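Local coordinates for protein transcriptional regulator (Pyrococcus horikoshii, PDB 1UDD) that is a TenA homologue of the all-helical TENA/THI-4/PQQC family, described as a transcriptional regulator, at residues R2-K8 with I182-H187; T107-Y113 with A206-M210; A132-W138 with I196-S201. All blocks are in the same frame, centred on the assembly; numbering follows the deposited sequence.

How the contacts relate
All three contacts join helices of one all-helical TenA-type fold. Helix 190-213 is shared by contacts 2 and 3. In contact 3 it packs against helix 126-146; nearer its C-terminal end, in contact 2, it meets helix 108-123. Contact 1 lies at one end of the subunit, near its surface. The centres of contacts 1 and 3 are about 15 Å apart, 2 and 3 about 14 Å, 1 and 2 about 29 Å. Contact 3 touches both others, while nearest atoms of 1 and 2 stay about 12 Å apart. The chain order is 2-8, 107-113, 132-138, 182-187, 196-201, 206-210, so contact 1 interleaves with the others and contact 3 lies between the segments of contact 2.

Contact 1 of 3, residues R2-K8 with I182-H187; sequences RVMITDK and IDSSGH
Arg2 has a positive phi (61°); Val3 and Met4 are extended, and Met4 is the N-cap of the helix that starts at Ile5. The other helix ends at Asp183, and 184-187 continue as a loop. The CA atoms of Ile5 and Asp183 are 5.5 Å apart. Asp183 (chi1 m) serves the first turn with both carboxylate oxygens: Thr6 N donates to OD1 at 2.7 Å, and Thr6 OG1 (chi1 p) donates to OD2 at a very short 2.5 Å. These bonds tie the N-terminal helix of the TenA-type fold to the end of helix 169-183. One water accepts from Ile5 N (3.1 Å) and donates to Asp183 O (2.8 Å). Met4 N donates to Asp7 OD2 at 2.8 Å. Ser185 OG donates to Ile182 O at 2.5 Å. Ile5 CG2 packs 4.0 Å from Ile182 CG2, and Ile5 also touches Tyr190 and Leu193. The Arg2 guanidinium stacks on His187, centres 3.9 Å apart and planes at 28°. Lys8 makes a cation-pi contact with Tyr190.

Contact 2 of 3, residues T107-Y113 with A206-M210; sequences TLVNSAY and AFWEM
Two helical segments run nearly antiparallel here. The axes of 108-113 and 206-210 approach to 9.5 Å, with 157° between their directions and a signed crossing angle of -157°. Val109 and Phe207 are in register, their CA atoms 6.5 Å apart. Thr107 is the N-cap of helix 108-123. Its chi1 is p, and its OG1 accepts a weak capping bond from Asn110 N at 3.3 Å.

Apolar contacts fill the space between the helices. Val109 (chi1 t) points toward the other helix. Its CG1 lies 3.8 Å from Ala206 CB, and its CB lies 4.2 Å from Met210 CG.

A sulfur also meets a hydroxyl. Met210 (chi1 p) brings its SD to 3.2 Å from OG1 of the N-cap residue Thr107.

The aromatic contacts centre on Phe207. It leaves its helix sideways, and with chi1 t its ring reaches Asn110 and Tyr113. Phe207 CE1 is 3.6 Å from Asn110 CG, which sits at the ring edge. Phe207 CD1 is 4.1 Å from Tyr113 CD2 and meets the edge of the tyrosine ring. Tyr49 packs edge-to-face with Phe207.

No hydrogen bond crosses between the segments. The polar ends of Asn110 and Tyr113 bond outside them: Asn110 OD1 with Asn48, Asn110 ND2 with Gln45 O, and Tyr113 OH with Glu204. Leu108 and Ala112 pack on Phe203 of the second subunit. Together these contacts form an antiparallel helix pair, seated against helix 36-63 in the helical bundle of the TenA/THI-4/PQQC family.

Contact 3 of 3, residues A132-W138 with I196-S201; sequences ALLPCFW and IFITGS
Both segments are helices of the TenA-type bundle, crossing closely in its buried interior: axes 7.7 Å apart at closest, signed crossing angle -45°. Helix 132-138 is kinked: the N atoms of Pro135 and Cys136 make no bond to the turn before; proline has no N-H to give. Ala132 lies nearest Ile196 (CA atoms 5.7 Å apart), and Pro135 nearest Ser201 (5.5 Å). Gly200 leaves room for Pro135, whose CB sits 3.8 Å from Gly200 C; a CB on residue 200 would clash with the proline ring. Ala132 CB meets Ile196 CG2 at 3.6 Å. The Phe197 ring (chi1 t) lies among Leu134, Pro135 and Trp138. Leu134 CD2 lies at the ring edge, 3.6 Å from Phe197 CE1, and Trp138 CE3 is 3.7 Å from Phe197 CZ. Helix 5-11 adds Leu9 against Phe197. Ser201 OG donates to Phe197 O at 2.8 Å and is hydrogen-bonded to Trp17 NE1. Over one face of the Phe197 ring, Pro135 CG makes a CH-pi contact, 3.8 Å from the centroid and 17° off the normal.

Contact 1 of 3, residues R2-K8 with I182-H187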
loop_
_atom_site.group_PDB
_atom_site.type_symbol
_atom_site.label_atom_id
_atom_site.label_comp_id
_atom_site.label_asym_id
_atom_site.label_seq_id
_atom_site.Cartn_x
_atom_site.Cartn_y
_atom_site.Cartn_z
ATOM N N ARG A 2 -28.129 -19.985 -11.174
ATOM C CA ARG A 2 -26.824 -19.577 -10.646
ATOM C C ARG A 2 -25.828 -20.622 -10.144
ATOM O O ARG A 2 -26.079 -21.336 -9.180
ATOM C CB ARG A 2 -27.011 -18.528 -9.535
ATOM C CG ARG A 2 -27.601 -17.211 -10.019
ATOM C CD ARG A 2 -26.914 -16.029 -9.354
ATOM N NE ARG A 2 -27.086 -16.011 -7.902
ATOM C CZ ARG A 2 -27.967 -15.250 -7.253
ATOM N NH1 ARG A 2 -28.768 -14.429 -7.920
ATOM N NH2 ARG A 2 -28.045 -15.311 -5.929
ATOM N N VAL A 3 -24.681 -20.679 -10.807
ATOM C CA VAL A 3 -23.600 -21.568 -10.402
ATOM C C VAL A 3 -22.732 -20.681 -9.502
ATOM O O VAL A 3 -23.049 -19.508 -9.319
ATOM C CB VAL A 3 -22.797 -22.060 -11.613
ATOM C CG1 VAL A 3 -23.697 -22.922 -12.502
ATOM C CG2 VAL A 3 -22.242 -20.866 -12.398
ATOM N N MET A 4 -21.662 -21.215 -8.925
ATOM C CA MET A 4 -20.815 -20.404 -8.044
ATOM C C MET A 4 -19.887 -19.450 -8.813
ATOM O O MET A 4 -19.683 -19.581 -10.021
ATOM C CB MET A 4 -19.942 -21.299 -7.164
ATOM C CG MET A 4 -20.671 -22.178 -6.174
ATOM S SD MET A 4 -19.437 -23.110 -5.210
ATOM C CE MET A 4 -20.466 -24.113 -4.152
ATOM N N ILE A 5 -19.321 -18.491 -8.091
ATOM C CA ILE A 5 -18.384 -17.540 -8.679
ATOM C C ILE A 5 -17.202 -18.280 -9.331
ATOM O O ILE A 5 -16.879 -18.016 -10.487
ATOM C CB ILE A 5 -17.854 -16.587 -7.607
ATOM C CG1 ILE A 5 -19.024 -15.765 -7.041
ATOM C CG2 ILE A 5 -16.747 -15.704 -8.177
ATOM C CD1 ILE A 5 -18.608 -14.762 -5.982
ATOM N N THR A 6 -16.564 -19.209 -8.610
ATOM C CA THR A 6 -15.438 -19.938 -9.190
ATOM C C THR A 6 -15.867 -20.835 -10.362
ATOM O O THR A 6 -15.051 -21.162 -11.222
ATOM C CB THR A 6 -14.653 -20.776 -8.125
ATOM O OG1 THR A 6 -15.526 -21.724 -7.483
ATOM C CG2 THR A 6 -14.039 -19.841 -7.068
ATOM N N ASP A 7 -17.140 -21.239 -10.391
ATOM C CA ASP A 7 -17.654 -22.036 -11.506
ATOM C C ASP A 7 -17.577 -21.130 -12.743
ATOM O O ASP A 7 -17.083 -21.523 -13.791
ATOM C CB ASP A 7 -19.114 -22.448 -11.271
ATOM C CG ASP A 7 -19.267 -23.526 -10.194
ATOM O OD1 ASP A 7 -18.346 -24.347 -10.003
ATOM O OD2 ASP A 7 -20.325 -23.560 -9.549
ATOM N N LYS A 8 -18.060 -19.905 -12.596
ATOM C CA LYS A 8 -18.039 -18.928 -13.682
ATOM C C LYS A 8 -16.633 -18.585 -14.132
ATOM O O LYS A 8 -16.393 -18.409 -15.318
ATOM C CB LYS A 8 -18.753 -17.651 -13.235
ATOM C CG LYS A 8 -20.234 -17.849 -13.009
ATOM C CD LYS A 8 -20.806 -16.815 -12.058
ATOM C CE LYS A 8 -21.124 -15.500 -12.721
ATOM N NZ LYS A 8 -21.697 -14.545 -11.697
ATOM N N ILE A 182 -13.465 -17.279 -1.834
ATOM C CA ILE A 182 -13.950 -16.445 -2.925
ATOM C C ILE A 182 -15.454 -16.685 -3.165
ATOM O O ILE A 182 -16.218 -15.740 -3.360
ATOM C CB ILE A 182 -13.151 -16.722 -4.228
ATOM C CG1 ILE A 182 -11.721 -16.202 -4.064
ATOM C CG2 ILE A 182 -13.846 -16.075 -5.435
ATOM C CD1 ILE A 182 -10.770 -16.692 -5.135
ATOM N N ASP A 183 -15.888 -17.940 -3.104
ATOM C CA ASP A 183 -17.297 -18.241 -3.361
ATOM C C ASP A 183 -18.299 -17.815 -2.301
ATOM O O ASP A 183 -19.479 -17.692 -2.598
ATOM C CB ASP A 183 -17.487 -19.732 -3.669
ATOM C CG ASP A 183 -16.978 -20.101 -5.049
ATOM O OD1 ASP A 183 -17.231 -19.318 -5.990
ATOM O OD2 ASP A 183 -16.338 -21.166 -5.201
ATOM N N SER A 184 -17.840 -17.577 -1.078
ATOM C CA SER A 184 -18.754 -17.164 -0.010
ATOM C C SER A 184 -18.911 -15.648 0.013
ATOM O O SER A 184 -19.538 -15.098 0.911
ATOM C CB SER A 184 -18.243 -17.647 1.352
ATOM O OG SER A 184 -17.058 -16.960 1.735
ATOM N N SER A 185 -18.340 -14.980 -0.986
ATOM C CA SER A 185 -18.411 -13.530 -1.078
ATOM C C SER A 185 -19.656 -13.071 -1.828
ATOM O O SER A 185 -20.476 -13.883 -2.263
ATOM C CB SER A 185 -17.178 -12.984 -1.797
ATOM O OG SER A 185 -17.170 -13.410 -3.144
ATOM N N GLY A 186 -19.767 -11.758 -1.996
ATOM C CA GLY A 186 -20.906 -11.175 -2.681
ATOM C C GLY A 186 -21.126 -11.625 -4.115
ATOM O O GLY A 186 -20.196 -12.011 -4.823
ATOM N N HIS A 187 -22.383 -11.563 -4.540
ATOM C CA HIS A 187 -22.779 -11.951 -5.883
ATOM C C HIS A 187 -22.402 -10.892 -6.921
ATOM O O HIS A 187 -22.229 -11.201 -8.102
ATOM C CB HIS A 187 -24.289 -12.196 -5.898
ATOM C CG HIS A 187 -24.859 -12.417 -7.263
ATOM N ND1 HIS A 187 -24.299 -13.289 -8.172
ATOM C CD2 HIS A 187 -25.964 -11.911 -7.859
ATOM C CE1 HIS A 187 -25.037 -13.312 -9.270
ATOM N NE2 HIS A 187 -26.054 -12.484 -9.105
HETATM O O HOH W 1 -20.385 -18.003 -5.274
#

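Contact 2 of 3, residues T107-Y113 with A206-M210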
loop_
_atom_site.group_PDB
_atom_site.type_symbol
_atom_site.label_atom_id
_atom_site.label_comp_id
_atom_site.label_asym_id
_atom_site.label_seq_id
_atom_site.Cartn_x
_atom_site.Cartn_y
_atom_site.Cartn_z
ATOM N N THR A 107 12.670 -13.342 -16.298
ATOM C CA THR A 107 12.256 -12.839 -17.603
ATOM C C THR A 107 11.248 -11.723 -17.354
ATOM O O THR A 107 10.763 -11.562 -16.236
ATOM C CB THR A 107 11.569 -13.930 -18.445
ATOM O OG1 THR A 107 10.478 -14.488 -17.697
ATOM C CG2 THR A 107 12.562 -15.033 -18.816
ATOM N N LEU A 108 10.935 -10.964 -18.395
ATOM C CA LEU A 108 9.977 -9.876 -18.292
ATOM C C LEU A 108 8.623 -10.453 -17.852
ATOM O O LEU A 108 7.973 -9.919 -16.952
ATOM C CB LEU A 108 9.863 -9.176 -19.650
ATOM C CG LEU A 108 9.091 -7.866 -19.802
ATOM C CD1 LEU A 108 7.628 -8.148 -19.983
ATOM C CD2 LEU A 108 9.334 -6.981 -18.596
ATOM N N VAL A 109 8.220 -11.557 -18.482
ATOM C CA VAL A 109 6.947 -12.226 -18.168
ATOM C C VAL A 109 6.833 -12.550 -16.679
ATOM O O VAL A 109 5.798 -12.320 -16.060
ATOM C CB VAL A 109 6.787 -13.542 -18.981
ATOM C CG1 VAL A 109 5.513 -14.267 -18.571
ATOM C CG2 VAL A 109 6.733 -13.223 -20.455
ATOM N N ASN A 110 7.912 -13.079 -16.116
ATOM C CA ASN A 110 7.977 -13.432 -14.700
ATOM C C ASN A 110 7.709 -12.201 -13.833
ATOM O O ASN A 110 6.784 -12.186 -13.015
ATOM C CB ASN A 110 9.366 -13.973 -14.376
ATOM C CG ASN A 110 9.415 -14.697 -13.055
ATOM O OD1 ASN A 110 8.679 -14.368 -12.118
ATOM N ND2 ASN A 110 10.296 -15.684 -12.963
ATOM N N SER A 111 8.532 -11.171 -14.015
ATOM C CA SER A 111 8.398 -9.924 -13.257
ATOM C C SER A 111 6.984 -9.398 -13.353
ATOM O O SER A 111 6.347 -9.108 -12.340
ATOM C CB SER A 111 9.344 -8.853 -13.804
ATOM O OG SER A 111 10.688 -9.286 -13.732
ATOM N N ALA A 112 6.508 -9.266 -14.585
ATOM C CA ALA A 112 5.169 -8.773 -14.853
ATOM C C ALA A 112 4.086 -9.562 -14.097
ATOM O O ALA A 112 3.224 -8.971 -13.440
ATOM C CB ALA A 112 4.894 -8.827 -16.331
ATOM N N TYR A 113 4.130 -10.889 -14.189
ATOM C CA TYR A 113 3.133 -11.714 -13.513
ATOM C C TYR A 113 3.153 -11.458 -12.010
ATOM O O TYR A 113 2.109 -11.253 -11.387
ATOM C CB TYR A 113 3.388 -13.198 -13.811
ATOM C CG TYR A 113 2.329 -14.171 -13.302
ATOM C CD1 TYR A 113 1.026 -13.753 -13.002
ATOM C CD2 TYR A 113 2.629 -15.528 -13.160
ATOM C CE1 TYR A 113 0.055 -14.670 -12.577
ATOM C CE2 TYR A 113 1.671 -16.445 -12.738
ATOM C CZ TYR A 113 0.390 -16.012 -12.448
ATOM O OH TYR A 113 -0.532 -16.937 -12.012
ATOM N N ALA A 206 1.512 -17.679 -20.450
ATOM C CA ALA A 206 2.707 -16.952 -20.858
ATOM C C ALA A 206 3.926 -17.480 -20.120
ATOM O O ALA A 206 5.029 -17.538 -20.679
ATOM C CB ALA A 206 2.534 -15.455 -20.574
ATOM N N PHE A 207 3.731 -17.857 -18.861
ATOM C CA PHE A 207 4.834 -18.352 -18.060
ATOM C C PHE A 207 5.370 -19.668 -18.630
ATOM O O PHE A 207 6.581 -19.871 -18.713
ATOM C CB PHE A 207 4.392 -18.561 -16.610
ATOM C CG PHE A 207 5.504 -18.420 -15.610
ATOM C CD1 PHE A 207 5.876 -17.158 -15.135
ATOM C CD2 PHE A 207 6.164 -19.547 -15.115
ATOM C CE1 PHE A 207 6.890 -17.021 -14.172
ATOM C CE2 PHE A 207 7.173 -19.424 -14.162
ATOM C CZ PHE A 207 7.538 -18.156 -13.683
ATOM N N TRP A 208 4.468 -20.568 -19.007
ATOM C CA TRP A 208 4.907 -21.837 -19.567
ATOM C C TRP A 208 5.605 -21.549 -20.881
ATOM O O TRP A 208 6.644 -22.129 -21.182
ATOM C CB TRP A 208 3.714 -22.778 -19.789
ATOM C CG TRP A 208 3.096 -23.240 -18.504
ATOM C CD1 TRP A 208 1.826 -22.993 -18.069
ATOM C CD2 TRP A 208 3.724 -24.032 -17.488
ATOM N NE1 TRP A 208 1.622 -23.585 -16.851
ATOM C CE2 TRP A 208 2.770 -24.228 -16.467
ATOM C CE3 TRP A 208 5.004 -24.599 -17.344
ATOM C CZ2 TRP A 208 3.049 -24.967 -15.312
ATOM C CZ3 TRP A 208 5.282 -25.336 -16.196
ATOM C CH2 TRP A 208 4.305 -25.512 -15.192
ATOM N N GLU A 209 5.037 -20.626 -21.647
ATOM C CA GLU A 209 5.591 -20.268 -22.940
ATOM C C GLU A 209 7.014 -19.746 -22.829
ATOM O O GLU A 209 7.879 -20.124 -23.616
ATOM C CB GLU A 209 4.704 -19.223 -23.616
ATOM C CG GLU A 209 5.138 -18.837 -25.030
ATOM C CD GLU A 209 5.285 -20.040 -25.958
ATOM O OE1 GLU A 209 4.430 -20.952 -25.881
ATOM O OE2 GLU A 209 6.245 -20.065 -26.768
ATOM N N MET A 210 7.267 -18.880 -21.854
ATOM C CA MET A 210 8.609 -18.342 -21.707
ATOM C C MET A 210 9.554 -19.411 -21.172
ATOM O O MET A 210 10.760 -19.362 -21.418
ATOM C CB MET A 210 8.599 -17.114 -20.793
ATOM C CG MET A 210 8.437 -17.414 -19.343
ATOM S SD MET A 210 10.003 -17.578 -18.524
ATOM C CE MET A 210 9.390 -17.833 -16.817
#

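Contact 3 of 3, residues A132-W138 with I196-S201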
loop_
_atom_site.group_PDB
_atom_site.type_symbol
_atom_site.label_atom_id
_atom_site.label_comp_id
_atom_site.label_asym_id
_atom_site.label_seq_id
_atom_site.Cartn_x
_atom_site.Cartn_y
_atom_site.Cartn_z
ATOM N N ALA A 132 -6.696 -13.043 -7.892
ATOM C CA ALA A 132 -5.526 -12.873 -8.754
ATOM C C ALA A 132 -4.535 -14.012 -8.538
ATOM O O ALA A 132 -3.643 -14.219 -9.353
ATOM C CB ALA A 132 -4.858 -11.553 -8.495
ATOM N N LEU A 133 -4.708 -14.755 -7.448
ATOM C CA LEU A 133 -3.817 -15.870 -7.133
ATOM C C LEU A 133 -4.423 -17.243 -7.433
ATOM O O LEU A 133 -3.722 -18.256 -7.419
ATOM C CB LEU A 133 -3.437 -15.834 -5.656
ATOM C CG LEU A 133 -2.892 -14.522 -5.089
ATOM C CD1 LEU A 133 -2.488 -14.740 -3.616
ATOM C CD2 LEU A 133 -1.703 -14.046 -5.917
ATOM N N LEU A 134 -5.722 -17.278 -7.699
ATOM C CA LEU A 134 -6.413 -18.536 -7.952
ATOM C C LEU A 134 -5.925 -19.248 -9.219
ATOM O O LEU A 134 -5.703 -20.464 -9.211
ATOM C CB LEU A 134 -7.922 -18.285 -8.001
ATOM C CG LEU A 134 -8.822 -19.518 -7.915
ATOM C CD1 LEU A 134 -8.507 -20.326 -6.638
ATOM C CD2 LEU A 134 -10.255 -19.063 -7.919
ATOM N N PRO A 135 -5.750 -18.510 -10.330
ATOM C CA PRO A 135 -5.272 -19.242 -11.508
ATOM C C PRO A 135 -3.992 -19.989 -11.129
ATOM O O PRO A 135 -3.795 -21.136 -11.520
ATOM C CB PRO A 135 -5.031 -18.139 -12.527
ATOM C CG PRO A 135 -6.109 -17.104 -12.150
ATOM C CD PRO A 135 -6.036 -17.096 -10.644
ATOM N N CYS A 136 -3.133 -19.342 -10.347
ATOM C CA CYS A 136 -1.886 -19.984 -9.909
ATOM C C CYS A 136 -2.147 -21.300 -9.187
ATOM O O CYS A 136 -1.829 -22.375 -9.696
ATOM C CB CYS A 136 -1.098 -19.068 -8.973
ATOM S SG CYS A 136 0.121 -19.967 -7.960
ATOM N N PHE A 137 -2.730 -21.210 -7.997
ATOM C CA PHE A 137 -3.014 -22.397 -7.191
ATOM C C PHE A 137 -3.891 -23.440 -7.905
ATOM O O PHE A 137 -3.562 -24.623 -7.935
ATOM C CB PHE A 137 -3.701 -22.002 -5.872
ATOM C CG PHE A 137 -2.800 -21.307 -4.878
ATOM C CD1 PHE A 137 -2.550 -19.943 -4.972
ATOM C CD2 PHE A 137 -2.224 -22.017 -3.824
ATOM C CE1 PHE A 137 -1.740 -19.293 -4.025
ATOM C CE2 PHE A 137 -1.416 -21.378 -2.876
ATOM C CZ PHE A 137 -1.175 -20.015 -2.976
ATOM N N TRP A 138 -4.988 -22.985 -8.503
ATOM C CA TRP A 138 -5.942 -23.876 -9.160
ATOM C C TRP A 138 -5.455 -24.577 -10.431
ATOM O O TRP A 138 -5.595 -25.795 -10.552
ATOM C CB TRP A 138 -7.241 -23.108 -9.427
ATOM C CG TRP A 138 -8.439 -23.954 -9.759
ATOM C CD1 TRP A 138 -8.510 -25.327 -9.804
ATOM C CD2 TRP A 138 -9.743 -23.474 -10.109
ATOM N NE1 TRP A 138 -9.778 -25.726 -10.166
ATOM C CE2 TRP A 138 -10.555 -24.610 -10.357
ATOM C CE3 TRP A 138 -10.306 -22.192 -10.242
ATOM C CZ2 TRP A 138 -11.905 -24.500 -10.728
ATOM C CZ3 TRP A 138 -11.652 -22.084 -10.613
ATOM C CH2 TRP A 138 -12.434 -23.234 -10.850
ATOM N N ILE A 196 -9.755 -10.160 -13.672
ATOM C CA ILE A 196 -8.575 -10.498 -12.877
ATOM C C ILE A 196 -8.177 -11.953 -13.107
ATOM O O ILE A 196 -6.999 -12.255 -13.337
ATOM C CB ILE A 196 -8.820 -10.318 -11.373
ATOM C CG1 ILE A 196 -8.937 -8.832 -11.026
ATOM C CG2 ILE A 196 -7.649 -10.910 -10.595
ATOM C CD1 ILE A 196 -9.527 -8.571 -9.648
ATOM N N PHE A 197 -9.163 -12.846 -13.044
ATOM C CA PHE A 197 -8.920 -14.272 -13.226
ATOM C C PHE A 197 -8.421 -14.567 -14.644
ATOM O O PHE A 197 -7.546 -15.407 -14.836
ATOM C CB PHE A 197 -10.207 -15.071 -12.982
ATOM C CG PHE A 197 -9.981 -16.560 -12.800
ATOM C CD1 PHE A 197 -9.705 -17.086 -11.537
ATOM C CD2 PHE A 197 -10.046 -17.430 -13.892
ATOM C CE1 PHE A 197 -9.496 -18.475 -11.358
ATOM C CE2 PHE A 197 -9.842 -18.803 -13.734
ATOM C CZ PHE A 197 -9.567 -19.329 -12.457
ATOM N N ILE A 198 -8.989 -13.896 -15.643
ATOM C CA ILE A 198 -8.553 -14.136 -17.011
ATOM C C ILE A 198 -7.128 -13.627 -17.231
ATOM O O ILE A 198 -6.331 -14.236 -17.957
ATOM C CB ILE A 198 -9.514 -13.482 -18.030
ATOM C CG1 ILE A 198 -10.769 -14.349 -18.166
ATOM C CG2 ILE A 198 -8.828 -13.346 -19.395
ATOM C CD1 ILE A 198 -11.849 -13.763 -19.087
ATOM N N THR A 199 -6.801 -12.512 -16.594
ATOM C CA THR A 199 -5.446 -11.957 -16.700
ATOM C C THR A 199 -4.462 -12.952 -16.095
ATOM O O THR A 199 -3.419 -13.251 -16.680
ATOM C CB THR A 199 -5.326 -10.621 -15.926
ATOM O OG1 THR A 199 -6.175 -9.643 -16.538
ATOM C CG2 THR A 199 -3.877 -10.121 -15.908
ATOM N N GLY A 200 -4.812 -13.468 -14.922
ATOM C CA GLY A 200 -3.938 -14.409 -14.246
ATOM C C GLY A 200 -3.729 -15.663 -15.062
ATOM O O GLY A 200 -2.635 -16.236 -15.067
ATOM N N SER A 201 -4.785 -16.088 -15.752
ATOM C CA SER A 201 -4.738 -17.289 -16.582
ATOM C C SER A 201 -3.823 -17.060 -17.779
ATOM O O SER A 201 -3.068 -17.956 -18.174
ATOM C CB SER A 201 -6.152 -17.665 -17.059
ATOM O OG SER A 201 -7.002 -17.915 -15.952
#